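Local coordinates for protein carboxyl esterase NP (Bacillus subtilis, PDB 4CCW) that hydrolyses carboxylic esters to an alcohol and a carboxylate, as a carboxylesterase of the alpha/beta hydrolase superfamily, at residues L172-L182 and V197-Q207; M185-F196 and G272-P280. All coordinates share one frame; numbering follows the deposited sequence.

Interactions 1 and 2, with centres about 15 Å apart, both use helix 194-205: interaction 1 its body, interaction 2 its first turn and the residues leading into it. Interaction 1 joins helix 177-185 and the loop before it to helix 194-205 and the residues just after it, farther from the chain centre; its apolar middle is buried and one end, at Thr173 and Gln207, reaches the surface. Interaction 2 is more deeply buried, and brings segment 185-196 against the segment carrying His273. Chemistry follows position: the first is held by apolar packing, whereas the second adds waters gathered around Glu278. They meet where Leu182 packs on Leu192, and each contributes a residue to the ligand pocket, Phe181 and His273.

Interaction 1. Residues L172-L182 and V197-Q207; sequences LTASNGVEKFL and VKQFQAGVMWQ
Phe200 turns its CG trans to the backbone N (chi1 173°), so that the ring leaves helix 197-205 in the direction of Leu172, Phe181 and Leu182. Val178 answers with a forked tip: chi1 162° sets CG1 opposite its own N, and the two methyls divide their partners. CG1 lies 4.1 Å from Phe200 CE2 and 3.8 Å from Gln201 CG, where the extended glutamine crosses it at about a right angle, while CG2 meets Val204 CG2. The far end of the ring is engaged too, Phe200 CZ lying 3.9 Å from Leu172 CD2 and 4.1 Å from Phe181 CD2. The two rings are inclined by 34° with centroids 6.0 Å apart, an oblique pairing. Val204 CG1 lies against the backbone carbonyl of Leu172, in the loop ahead of helix 177-185, 3.5 Å from Leu172 O, and Leu182 CD1 reaches Val197 CG1 at the other end. At the solvent-exposed end Thr173 CG2 sits 3.4 Å from Gln207 NE2, though that glutamine is poorly ordered. Beyond the pair, Phe65 meets Phe200 edge-to-face, and the polar Gln199 turns to Ser24 and Thr68. Helices 177-185 and 194-205 belong to the region between strands 146-152 and 236-241, where alpha/beta hydrolases commonly carry a cap over the active site. Phe181 touches the bound (2-hydroxyethoxy)acetic acid and Phe65 also lines its pocket, so this aromatic cluster adjoins the ligand site. Cohesion here rests on dispersion and the fit of branched and aromatic side chains, not on directional polar bonds.

Interaction 2. Residues M185-F196 and G272-P280; sequences MMTDQNVLHPIF and GHVLSMEQP
A buried, mixed apolar and water-mediated contact joins segment 185-196, which runs from the end of helix 177-185 into the first turn of helix 194-205, to the segment bearing His273, the probable proton acceptor. Met185 lies obliquely beside that imidazole, its CE 3.4 Å from His273 CD2, and its SD also packs on Val274 CG2. Farther along, Met277 bends at its thioether (chi3 82°), laying CE over one face of the Phe196 ring, 4.1 Å from the centroid. This CH-pi and Met-aromatic contact is closed from another direction by Leu192 CD2, 3.5 Å from Met277 CE. Val191 CG2 rests on Glu278 CG. The carboxylate of Glu278 organises the polar side: OE1 accepts from Gly272 N at 2.7 Å on its syn side, tilted 28° from the carboxylate plane (N-H...O 169°), while OE2 receives a bond from each of two waters. One of these, 2.7 Å from Glu278 OE2, also bridges Met185 O and Val274 N; the other accepts from Thr187 N. A third water links Met185 O to His273 N. So many donors probably favour the charged carboxylate. His273 ND1 itself bonds to Glu244, consistent with a Ser-His-acid triad in which Ser129 would be the nucleophile. Around this core, Phe196 meets Phe65 edge-to-face, Ile195 touches helix 12-24, and 272-280 runs from beyond strand 263-268 through the short helix 275-278 to the start of helix 280-291.

Interaction 1. Residues L172-L182 and V197-Q207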
loop_
_atom_site.group_PDB
_atom_site.type_symbol
_atom_site.label_atom_id
_atom_site.label_comp_id
_atom_site.label_asym_id
_atom_site.label_seq_id
_atom_site.Cartn_x
_atom_site.Cartn_y
_atom_site.Cartn_z
ATOM N N LEU A 172 15.833 -6.481 -8.653
ATOM C CA LEU A 172 15.984 -6.614 -7.194
ATOM C C LEU A 172 16.755 -7.859 -6.738
ATOM O O LEU A 172 17.617 -7.773 -5.858
ATOM C CB LEU A 172 14.623 -6.523 -6.486
ATOM C CG LEU A 172 14.017 -5.126 -6.359
ATOM C CD1 LEU A 172 12.554 -5.243 -5.979
ATOM C CD2 LEU A 172 14.776 -4.314 -5.318
ATOM N N THR A 173 16.484 -9.002 -7.367
ATOM C CA THR A 173 17.117 -10.270 -6.971
ATOM C C THR A 173 18.555 -10.489 -7.455
ATOM O O THR A 173 19.253 -11.373 -6.941
ATOM C CB THR A 173 16.260 -11.478 -7.396
ATOM O OG1 THR A 173 16.115 -11.480 -8.822
ATOM C CG2 THR A 173 14.872 -11.419 -6.729
ATOM N N ALA A 174 19.003 -9.718 -8.444
ATOM C CA ALA A 174 20.356 -9.899 -8.986
ATOM C C ALA A 174 21.352 -8.892 -8.402
ATOM O O ALA A 174 20.968 -7.779 -8.052
ATOM C CB ALA A 174 20.341 -9.820 -10.507
ATOM N N SER A 175 22.616 -9.311 -8.300
ATOM C CA SER A 175 23.745 -8.508 -7.768
ATOM C C SER A 175 23.364 -7.427 -6.736
ATOM O O SER A 175 22.942 -7.759 -5.627
ATOM C CB SER A 175 24.616 -7.936 -8.907
ATOM O OG SER A 175 23.842 -7.172 -9.822
ATOM N N ASN A 176 23.507 -6.152 -7.096
ATOM C CA ASN A 176 23.190 -5.047 -6.179
ATOM C C ASN A 176 21.815 -4.407 -6.444
ATOM O O ASN A 176 21.619 -3.200 -6.261
ATOM C CB ASN A 176 24.319 -4.003 -6.193
ATOM C CG ASN A 176 24.492 -3.334 -7.550
ATOM O OD1 ASN A 176 24.096 -3.875 -8.586
ATOM N ND2 ASN A 176 25.097 -2.148 -7.549
ATOM N N GLY A 177 20.865 -5.239 -6.863
ATOM C CA GLY A 177 19.528 -4.785 -7.240
ATOM C C GLY A 177 18.759 -3.974 -6.214
ATOM O O GLY A 177 18.009 -3.058 -6.577
ATOM N N VAL A 178 18.915 -4.304 -4.931
ATOM C CA VAL A 178 18.211 -3.573 -3.883
ATOM C C VAL A 178 18.685 -2.123 -3.802
ATOM O O VAL A 178 17.871 -1.201 -3.747
ATOM C CB VAL A 178 18.310 -4.270 -2.511
ATOM C CG1 VAL A 178 17.961 -3.307 -1.385
ATOM C CG2 VAL A 178 17.388 -5.479 -2.481
ATOM N N GLU A 179 20.004 -1.944 -3.820
ATOM C CA GLU A 179 20.619 -0.625 -3.797
ATOM C C GLU A 179 20.283 0.200 -5.042
ATOM O O GLU A 179 20.019 1.399 -4.938
ATOM C CB GLU A 179 22.135 -0.765 -3.656
ATOM C CG GLU A 179 22.858 0.557 -3.462
ATOM C CD GLU A 179 24.350 0.380 -3.337
ATOM O OE1 GLU A 179 24.821 0.047 -2.230
ATOM O OE2 GLU A 179 25.053 0.583 -4.345
ATOM N N LYS A 180 20.305 -0.448 -6.209
ATOM C CA LYS A 180 19.943 0.193 -7.473
ATOM C C LYS A 180 18.504 0.685 -7.438
ATOM O O LYS A 180 18.225 1.821 -7.807
ATOM C CB LYS A 180 20.082 -0.785 -8.641
ATOM C CG LYS A 180 21.484 -1.308 -8.898
ATOM C CD LYS A 180 22.250 -0.446 -9.883
ATOM C CE LYS A 180 23.455 -1.209 -10.417
ATOM N NZ LYS A 180 24.405 -0.331 -11.149
ATOM N N PHE A 181 17.596 -0.188 -7.008
ATOM C CA PHE A 181 16.175 0.147 -6.912
ATOM C C PHE A 181 15.954 1.373 -6.019
ATOM O O PHE A 181 15.299 2.338 -6.422
ATOM C CB PHE A 181 15.404 -1.068 -6.389
ATOM C CG PHE A 181 13.917 -0.855 -6.256
ATOM C CD1 PHE A 181 13.062 -1.156 -7.313
ATOM C CD2 PHE A 181 13.370 -0.429 -5.049
ATOM C CE1 PHE A 181 11.691 -0.985 -7.188
ATOM C CE2 PHE A 181 12.002 -0.263 -4.916
ATOM C CZ PHE A 181 11.162 -0.542 -5.984
ATOM N N LEU A 182 16.539 1.350 -4.824
ATOM C CA LEU A 182 16.311 2.420 -3.846
ATOM C C LEU A 182 16.911 3.778 -4.249
ATOM O O LEU A 182 16.289 4.824 -4.047
ATOM C CB LEU A 182 16.763 1.977 -2.447
ATOM C CG LEU A 182 15.877 0.903 -1.794
ATOM C CD1 LEU A 182 16.481 0.436 -0.475
ATOM C CD2 LEU A 182 14.433 1.369 -1.603
ATOM N N VAL A 197 14.985 -1.241 6.004
ATOM C CA VAL A 197 15.690 -1.655 4.787
ATOM C C VAL A 197 16.130 -3.111 4.896
ATOM O O VAL A 197 16.015 -3.858 3.918
ATOM C CB VAL A 197 16.903 -0.748 4.446
ATOM C CG1 VAL A 197 17.656 -1.288 3.231
ATOM C CG2 VAL A 197 16.456 0.679 4.174
ATOM N N LYS A 198 16.652 -3.497 6.065
ATOM C CA LYS A 198 17.027 -4.887 6.328
ATOM C C LYS A 198 15.871 -5.843 6.054
ATOM O O LYS A 198 16.077 -6.920 5.487
ATOM C CB LYS A 198 17.531 -5.076 7.766
ATOM C CG LYS A 198 19.011 -4.783 7.963
ATOM C CD LYS A 198 19.442 -5.159 9.373
ATOM C CE LYS A 198 20.945 -5.011 9.568
ATOM N NZ LYS A 198 21.429 -5.733 10.780
ATOM N N GLN A 199 14.662 -5.443 6.458
ATOM C CA GLN A 199 13.456 -6.225 6.189
ATOM C C GLN A 199 13.139 -6.298 4.697
ATOM O O GLN A 199 12.774 -7.354 4.175
ATOM C CB GLN A 199 12.252 -5.674 6.969
ATOM C CG GLN A 199 10.958 -6.448 6.734
ATOM C CD GLN A 199 9.707 -5.687 7.135
ATOM O OE1 GLN A 199 9.775 -4.635 7.760
ATOM N NE2 GLN A 199 8.557 -6.232 6.785
ATOM N N PHE A 200 13.260 -5.165 4.016
ATOM C CA PHE A 200 12.980 -5.108 2.588
ATOM C C PHE A 200 13.944 -6.044 1.847
ATOM O O PHE A 200 13.524 -6.819 0.986
ATOM C CB PHE A 200 13.067 -3.662 2.081
ATOM C CG PHE A 200 12.950 -3.530 0.591
ATOM C CD1 PHE A 200 11.755 -3.828 -0.061
ATOM C CD2 PHE A 200 14.028 -3.078 -0.167
ATOM C CE1 PHE A 200 11.643 -3.706 -1.436
ATOM C CE2 PHE A 200 13.923 -2.951 -1.542
ATOM C CZ PHE A 200 12.725 -3.260 -2.182
ATOM N N GLN A 201 15.222 -5.989 2.215
ATOM C CA GLN A 201 16.236 -6.873 1.654
ATOM C C GLN A 201 15.895 -8.347 1.899
ATOM O O GLN A 201 16.003 -9.174 0.979
ATOM C CB GLN A 201 17.619 -6.541 2.241
ATOM C CG GLN A 201 18.097 -5.124 1.944
ATOM C CD GLN A 201 19.520 -4.856 2.413
ATOM O OE1 GLN A 201 19.778 -4.701 3.613
ATOM N NE2 GLN A 201 20.447 -4.774 1.467
ATOM N N ALA A 202 15.484 -8.669 3.130
ATOM C CA ALA A 202 15.197 -10.060 3.495
ATOM C C ALA A 202 13.984 -10.560 2.717
ATOM O O ALA A 202 13.933 -11.721 2.303
ATOM C CB ALA A 202 15.011 -10.219 5.005
ATOM N N GLY A 203 13.039 -9.654 2.467
ATOM C CA GLY A 203 11.895 -9.951 1.624
ATOM C C GLY A 203 12.316 -10.350 0.229
ATOM O O GLY A 203 11.850 -11.363 -0.295
ATOM N N VAL A 204 13.219 -9.564 -0.364
ATOM C CA VAL A 204 13.716 -9.822 -1.714
ATOM C C VAL A 204 14.469 -11.158 -1.783
ATOM O O VAL A 204 14.344 -11.892 -2.763
ATOM C CB VAL A 204 14.590 -8.656 -2.226
ATOM C CG1 VAL A 204 15.264 -9.011 -3.535
ATOM C CG2 VAL A 204 13.730 -7.400 -2.391
ATOM N N MET A 205 15.216 -11.474 -0.726
ATOM C CA MET A 205 15.957 -12.738 -0.656
ATOM C C MET A 205 15.040 -13.953 -0.437
ATOM O O MET A 205 15.426 -15.086 -0.752
ATOM C CB MET A 205 17.056 -12.663 0.414
ATOM C CG MET A 205 18.167 -11.667 0.096
ATOM S SD MET A 205 19.274 -11.310 1.485
ATOM C CE MET A 205 20.639 -10.502 0.657
ATOM N N TRP A 206 13.837 -13.720 0.085
ATOM C CA TRP A 206 12.863 -14.793 0.296
ATOM C C TRP A 206 12.081 -15.062 -0.962
ATOM O O TRP A 206 11.094 -14.381 -1.262
ATOM C CB TRP A 206 11.945 -14.469 1.481
ATOM C CG TRP A 206 10.931 -15.541 1.809
ATOM C CD1 TRP A 206 11.057 -16.920 1.641
ATOM C CD2 TRP A 206 9.602 -15.353 2.408
ATOM N NE1 TRP A 206 9.927 -17.569 2.064
ATOM C CE2 TRP A 206 9.020 -16.694 2.542
ATOM C CE3 TRP A 206 8.869 -14.253 2.837
ATOM C CZ2 TRP A 206 7.754 -16.896 3.072
ATOM C CZ3 TRP A 206 7.590 -14.469 3.370
ATOM C CH2 TRP A 206 7.049 -15.760 3.485
ATOM N N GLN A 207 12.525 -16.074 -1.707
ATOM C CA GLN A 207 12.017 -16.336 -3.057
ATOM C C GLN A 207 11.365 -17.708 -3.228
ATOM O O GLN A 207 10.773 -17.993 -4.273
ATOM C CB GLN A 207 13.143 -16.161 -4.083
ATOM C CG GLN A 207 13.723 -14.755 -4.126
ATOM C CD GLN A 207 14.932 -14.641 -5.030
ATOM O OE1 GLN A 207 16.045 -14.376 -4.569
ATOM N NE2 GLN A 207 14.720 -14.841 -6.328
#

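Interaction 2. Residues M185-F196 and G272-P280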
loop_
_atom_site.group_PDB
_atom_site.type_symbol
_atom_site.label_atom_id
_atom_site.label_comp_id
_atom_site.label_asym_id
_atom_site.label_seq_id
_atom_site.Cartn_x
_atom_site.Cartn_y
_atom_site.Cartn_z
ATOM N N MET A 185 14.594 5.107 -6.931
ATOM C CA MET A 185 13.286 5.526 -6.435
ATOM C C MET A 185 13.373 6.699 -5.460
ATOM O O MET A 185 12.431 7.474 -5.319
ATOM C CB MET A 185 12.570 4.334 -5.786
ATOM C CG MET A 185 11.157 4.620 -5.322
ATOM S SD MET A 185 10.258 3.118 -4.932
ATOM C CE MET A 185 9.708 2.695 -6.579
ATOM N N MET A 186 14.503 6.828 -4.777
ATOM C CA MET A 186 14.615 7.842 -3.729
ATOM C C MET A 186 15.795 8.779 -3.918
ATOM O O MET A 186 16.904 8.327 -4.162
ATOM C CB MET A 186 14.662 7.153 -2.371
ATOM C CG MET A 186 13.551 6.125 -2.224
ATOM S SD MET A 186 13.407 5.377 -0.603
ATOM C CE MET A 186 12.944 6.800 0.375
ATOM N N THR A 187 15.539 10.083 -3.818
ATOM C CA THR A 187 16.596 11.100 -3.867
ATOM C C THR A 187 17.558 10.878 -2.698
ATOM O O THR A 187 18.768 11.070 -2.829
ATOM C CB THR A 187 16.005 12.532 -3.839
ATOM O OG1 THR A 187 15.067 12.676 -4.916
ATOM C CG2 THR A 187 17.100 13.589 -3.984
ATOM N N ASP A 188 17.007 10.448 -1.566
ATOM C CA ASP A 188 17.803 10.076 -0.401
ATOM C C ASP A 188 17.179 8.873 0.302
ATOM O O ASP A 188 16.265 9.027 1.113
ATOM C CB ASP A 188 17.928 11.257 0.561
ATOM C CG ASP A 188 18.923 10.999 1.691
ATOM O OD1 ASP A 188 19.645 9.977 1.655
ATOM O OD2 ASP A 188 18.976 11.821 2.620
ATOM N N GLN A 189 17.680 7.679 -0.005
ATOM C CA GLN A 189 17.146 6.455 0.602
ATOM C C GLN A 189 17.472 6.342 2.094
ATOM O O GLN A 189 16.946 5.468 2.785
ATOM C CB GLN A 189 17.561 5.186 -0.174
ATOM C CG GLN A 189 19.052 4.874 -0.219
ATOM C CD GLN A 189 19.330 3.390 -0.395
ATOM O OE1 GLN A 189 18.995 2.573 0.468
ATOM N NE2 GLN A 189 19.953 3.032 -1.506
ATOM N N ASN A 190 18.322 7.246 2.585
ATOM C CA ASN A 190 18.646 7.332 4.010
ATOM C C ASN A 190 17.501 7.838 4.893
ATOM O O ASN A 190 17.614 7.828 6.123
ATOM C CB ASN A 190 19.899 8.184 4.230
ATOM C CG ASN A 190 21.155 7.523 3.697
ATOM O OD1 ASN A 190 21.715 7.954 2.689
ATOM N ND2 ASN A 190 21.599 6.464 4.367
ATOM N N VAL A 191 16.403 8.280 4.275
ATOM C CA VAL A 191 15.195 8.601 5.036
ATOM C C VAL A 191 14.554 7.315 5.570
ATOM O O VAL A 191 13.866 7.346 6.580
ATOM C CB VAL A 191 14.161 9.453 4.253
ATOM C CG1 VAL A 191 14.790 10.741 3.729
ATOM C CG2 VAL A 191 13.530 8.656 3.127
ATOM N N LEU A 192 14.798 6.193 4.891
ATOM C CA LEU A 192 14.359 4.878 5.372
ATOM C C LEU A 192 15.228 4.404 6.526
ATOM O O LEU A 192 16.454 4.502 6.467
ATOM C CB LEU A 192 14.429 3.836 4.250
ATOM C CG LEU A 192 13.631 4.002 2.959
ATOM C CD1 LEU A 192 13.878 2.797 2.064
ATOM C CD2 LEU A 192 12.151 4.157 3.236
ATOM N N HIS A 193 14.600 3.882 7.577
ATOM C CA HIS A 193 15.341 3.317 8.697
ATOM C C HIS A 193 16.100 2.080 8.256
ATOM O O HIS A 193 15.557 1.245 7.516
ATOM C CB HIS A 193 14.396 3.010 9.860
ATOM C CG HIS A 193 15.097 2.821 11.182
ATOM N ND1 HIS A 193 15.741 1.682 11.506
ATOM C CD2 HIS A 193 15.243 3.680 12.269
ATOM C CE1 HIS A 193 16.269 1.802 12.739
ATOM N NE2 HIS A 193 15.959 3.027 13.205
ATOM N N PRO A 194 17.375 1.954 8.676
ATOM C CA PRO A 194 18.179 0.767 8.343
ATOM C C PRO A 194 17.500 -0.567 8.691
ATOM O O PRO A 194 17.702 -1.552 7.986
ATOM C CB PRO A 194 19.448 0.956 9.177
ATOM C CG PRO A 194 19.558 2.431 9.364
ATOM C CD PRO A 194 18.149 2.940 9.460
ATOM N N ILE A 195 16.688 -0.591 9.745
ATOM C CA ILE A 195 15.996 -1.819 10.149
ATOM C C ILE A 195 14.894 -2.142 9.148
ATOM O O ILE A 195 14.692 -3.305 8.783
ATOM C CB ILE A 195 15.455 -1.749 11.598
ATOM C CG1 ILE A 195 16.622 -1.787 12.598
ATOM C CG2 ILE A 195 14.527 -2.919 11.892
ATOM C CD1 ILE A 195 16.223 -1.688 14.056
ATOM N N PHE A 196 14.215 -1.101 8.679
ATOM C CA PHE A 196 13.198 -1.265 7.651
ATOM C C PHE A 196 13.824 -1.789 6.362
ATOM O O PHE A 196 13.261 -2.665 5.702
ATOM C CB PHE A 196 12.440 0.038 7.378
ATOM C CG PHE A 196 11.413 -0.101 6.298
ATOM C CD1 PHE A 196 10.199 -0.733 6.558
ATOM C CD2 PHE A 196 11.669 0.348 5.005
ATOM C CE1 PHE A 196 9.256 -0.892 5.559
ATOM C CE2 PHE A 196 10.737 0.177 3.996
ATOM C CZ PHE A 196 9.522 -0.438 4.275
ATOM N N GLY A 272 9.147 11.824 -3.637
ATOM C CA GLY A 272 8.960 11.020 -4.826
ATOM C C GLY A 272 7.895 9.994 -4.544
ATOM O O GLY A 272 6.851 10.297 -3.968
ATOM N N HIS A 273 8.168 8.765 -4.971
ATOM C CA HIS A 273 7.223 7.672 -4.839
ATOM C C HIS A 273 6.825 7.379 -3.408
ATOM O O HIS A 273 5.641 7.260 -3.098
ATOM C CB HIS A 273 7.809 6.423 -5.500
ATOM C CG HIS A 273 6.829 5.296 -5.661
ATOM N ND1 HIS A 273 5.684 5.415 -6.370
ATOM C CD2 HIS A 273 6.855 3.989 -5.174
ATOM C CE1 HIS A 273 5.019 4.242 -6.328
ATOM N NE2 HIS A 273 5.740 3.377 -5.604
ATOM N N VAL A 274 7.798 7.228 -2.526
ATOM C CA VAL A 274 7.495 6.798 -1.162
ATOM C C VAL A 274 7.292 8.039 -0.292
ATOM O O VAL A 274 7.981 8.269 0.720
ATOM C CB VAL A 274 8.574 5.829 -0.622
ATOM C CG1 VAL A 274 8.042 5.076 0.594
ATOM C CG2 VAL A 274 8.962 4.823 -1.706
ATOM N N LEU A 275 6.326 8.855 -0.704
ATOM C CA LEU A 275 6.163 10.189 -0.148
ATOM C C LEU A 275 5.766 10.226 1.339
ATOM O O LEU A 275 6.085 11.178 2.053
ATOM C CB LEU A 275 5.218 11.021 -1.038
ATOM C CG LEU A 275 3.815 10.533 -1.381
ATOM C CD1 LEU A 275 2.870 10.818 -0.228
ATOM C CD2 LEU A 275 3.295 11.247 -2.625
ATOM N N SER A 276 5.093 9.173 1.798
ATOM C CA SER A 276 4.721 9.025 3.209
ATOM C C SER A 276 5.942 8.907 4.140
ATOM O O SER A 276 5.870 9.262 5.328
ATOM C CB SER A 276 3.804 7.802 3.375
ATOM O OG SER A 276 4.450 6.615 2.936
ATOM N N MET A 277 7.056 8.427 3.590
ATOM C CA MET A 277 8.295 8.202 4.349
ATOM C C MET A 277 9.265 9.364 4.179
ATOM O O MET A 277 10.050 9.667 5.091
ATOM C CB MET A 277 8.954 6.863 3.937
ATOM C CG MET A 277 8.032 5.658 4.114
ATOM S SD MET A 277 8.706 4.010 3.855
ATOM C CE MET A 277 9.472 3.728 5.449
ATOM N N GLU A 278 9.179 10.042 3.035
ATOM C CA GLU A 278 10.030 11.209 2.767
ATOM C C GLU A 278 9.492 12.496 3.362
ATOM O O GLU A 278 10.261 13.335 3.823
ATOM C CB GLU A 278 10.247 11.390 1.273
ATOM C CG GLU A 278 10.946 10.205 0.629
ATOM C CD GLU A 278 10.691 10.138 -0.858
ATOM O OE1 GLU A 278 9.585 10.514 -1.295
ATOM O OE2 GLU A 278 11.606 9.722 -1.585
ATOM N N GLN A 279 8.176 12.666 3.343
ATOM C CA GLN A 279 7.609 13.886 3.882
ATOM C C GLN A 279 6.492 13.582 4.888
ATOM O O GLN A 279 5.354 13.996 4.690
ATOM C CB GLN A 279 7.169 14.838 2.747
ATOM C CG GLN A 279 8.329 15.416 1.909
ATOM C CD GLN A 279 9.195 16.434 2.652
ATOM O OE1 GLN A 279 8.739 17.079 3.584
ATOM N NE2 GLN A 279 10.450 16.590 2.225
ATOM N N PRO A 280 6.821 12.860 5.987
ATOM C CA PRO A 280 5.753 12.449 6.912
ATOM C C PRO A 280 5.033 13.615 7.594
ATOM O O PRO A 280 3.820 13.555 7.746
ATOM C CB PRO A 280 6.485 11.591 7.954
ATOM C CG PRO A 280 7.900 12.051 7.892
ATOM C CD PRO A 280 8.140 12.377 6.445
HETATM O O HOH W 1 10.379 8.389 -6.783
HETATM O O HOH W 2 10.538 7.710 -3.070
HETATM O O HOH W 3 12.521 10.713 -3.870
#